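Hypothetical signal peptide protein (Sinorhizobium meliloti, PDB 3PJY) is of unknown function, a DUF192-family protein built around a mixed beta sheet that may act as a transcription regulator. Local coordinates at residues B[65-70]-B[89-94]. Numbering follows the deposited sequence.
Sequences NTYLPL and VPHSEA
The carbonyl oxygen of Thr66 accepts a hydrogen bond from the backbone N of His91 at 2.9 Å, and the same oxygen lies over one face of the His91 imidazole. The donor sits in the carbonyl plane, but the bond is bent, 136° at the hydrogen. His91 CG lies anti to its own carbonyl carbon and beside its backbone N (chi1 -47°), which lays one ring face over Thr66 O and carries the CE1 edge to Tyr67. There the imidazole edge points into the phenol face in a T-shaped stack: His91 CE1 stands 3.4 Å above the centre of the Tyr67 ring, and the two planes meet at 75°. Arg41 adds a cation-pi contact to the same phenol. The Pro90 ring packs on the Tyr67-Pro69 backbone, its CG 3.5 Å from Tyr67 O, and meets the Pro69 ring, CG to Pro69 CB 4.0 Å. One water accepts from Asn65 N and donates to His91 O, while another lies 2.6 Å from His91 ND1, in the ring plane, and reaches Asn65 OD1 only weakly. Pro90 and His91 are the central residues of a type II beta turn from Val89 to Ser92, closed by Ser92 N to Val89 O at 3.1 Å. The contact thus packs the loop leading into strand 70-75 against a proline-containing type II turn that follows its antiparallel neighbour, strand 81-88, at the border of the mixed sheet.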
# COMPACT_ATOMS: atom_id res chain seq x y z
N ASN B 65 -9.71 5.21 -27.83
CA ASN B 65 -8.25 5.04 -27.99
C ASN B 65 -7.57 4.30 -26.85
O ASN B 65 -6.32 4.35 -26.71
CB ASN B 65 -7.54 6.39 -28.21
CG ASN B 65 -8.01 7.11 -29.45
OD1 ASN B 65 -8.35 6.47 -30.45
ND2 ASN B 65 -8.05 8.43 -29.39
N THR B 66 -8.35 3.63 -26.00
CA THR B 66 -7.79 2.93 -24.83
C THR B 66 -7.71 1.46 -25.15
O THR B 66 -8.73 0.81 -25.49
CB THR B 66 -8.63 3.19 -23.58
OG1 THR B 66 -8.62 4.60 -23.31
CG2 THR B 66 -8.07 2.48 -22.39
N TYR B 67 -6.49 0.91 -25.08
CA TYR B 67 -6.19 -0.48 -25.42
C TYR B 67 -6.33 -1.44 -24.23
O TYR B 67 -6.65 -2.62 -24.42
CB TYR B 67 -4.78 -0.58 -25.98
CG TYR B 67 -4.59 0.03 -27.36
CD1 TYR B 67 -4.68 1.37 -27.55
CD2 TYR B 67 -4.32 -0.78 -28.48
CE1 TYR B 67 -4.53 1.95 -28.82
CE2 TYR B 67 -4.12 -0.19 -29.77
CZ TYR B 67 -4.24 1.18 -29.89
OH TYR B 67 -4.08 1.84 -31.09
N LEU B 68 -6.02 -0.96 -23.03
CA LEU B 68 -6.06 -1.78 -21.81
C LEU B 68 -7.53 -1.90 -21.39
O LEU B 68 -8.20 -0.88 -21.25
CB LEU B 68 -5.34 -1.07 -20.66
CG LEU B 68 -3.80 -0.91 -20.81
CD1 LEU B 68 -3.29 0.09 -19.76
CD2 LEU B 68 -3.18 -2.28 -20.63
N PRO B 69 -8.02 -3.14 -21.15
CA PRO B 69 -9.32 -3.24 -20.51
C PRO B 69 -9.21 -2.71 -19.07
O PRO B 69 -8.20 -2.96 -18.40
CB PRO B 69 -9.63 -4.73 -20.53
CG PRO B 69 -8.34 -5.38 -20.66
CD PRO B 69 -7.41 -4.46 -21.38
N LEU B 70 -10.23 -2.00 -18.63
CA LEU B 70 -10.17 -1.27 -17.32
C LEU B 70 -11.39 -1.55 -16.46
O LEU B 70 -12.49 -1.74 -16.97
CB LEU B 70 -10.07 0.25 -17.53
CG LEU B 70 -8.85 0.73 -18.30
CD1 LEU B 70 -8.94 2.28 -18.53
CD2 LEU B 70 -7.52 0.36 -17.57
N VAL B 89 -14.72 -1.68 -22.08
CA VAL B 89 -14.30 -2.34 -23.31
C VAL B 89 -13.30 -1.49 -24.11
O VAL B 89 -13.59 -0.37 -24.47
CB VAL B 89 -15.50 -2.60 -24.19
CG1 VAL B 89 -15.09 -3.22 -25.52
CG2 VAL B 89 -16.49 -3.51 -23.46
N PRO B 90 -12.10 -2.04 -24.38
CA PRO B 90 -11.13 -1.28 -25.14
C PRO B 90 -11.69 -0.71 -26.45
O PRO B 90 -12.48 -1.37 -27.18
CB PRO B 90 -10.03 -2.32 -25.44
CG PRO B 90 -10.09 -3.20 -24.24
CD PRO B 90 -11.55 -3.34 -23.95
N HIS B 91 -11.30 0.51 -26.72
CA HIS B 91 -11.69 1.26 -27.93
C HIS B 91 -13.13 1.75 -28.01
O HIS B 91 -13.48 2.50 -28.94
CB HIS B 91 -11.33 0.49 -29.22
CG HIS B 91 -9.94 -0.05 -29.21
ND1 HIS B 91 -8.84 0.75 -29.45
CD2 HIS B 91 -9.46 -1.28 -28.94
CE1 HIS B 91 -7.75 0.02 -29.35
NE2 HIS B 91 -8.09 -1.22 -29.05
N SER B 92 -13.96 1.40 -27.04
CA SER B 92 -15.40 1.74 -27.12
C SER B 92 -15.67 3.20 -26.80
O SER B 92 -15.19 3.71 -25.78
CB SER B 92 -16.21 0.89 -26.16
OG SER B 92 -17.55 1.33 -26.14
N GLU B 93 -16.40 3.87 -27.68
CA GLU B 93 -16.86 5.22 -27.41
C GLU B 93 -18.20 5.29 -26.63
O GLU B 93 -18.75 6.37 -26.43
CB GLU B 93 -16.94 6.05 -28.71
CG GLU B 93 -15.62 6.66 -29.07
CD GLU B 93 -15.66 7.22 -30.46
OE1 GLU B 93 -16.56 8.06 -30.72
OE2 GLU B 93 -14.81 6.78 -31.27
N ALA B 94 -18.72 4.15 -26.14
CA ALA B 94 -19.90 4.15 -25.28
C ALA B 94 -19.62 4.91 -24.01
O ALA B 94 -18.64 4.62 -23.31
CB ALA B 94 -20.29 2.70 -24.94
O HOH W 1 -11.38 4.19 -29.98
O HOH W 2 -8.92 3.03 -30.67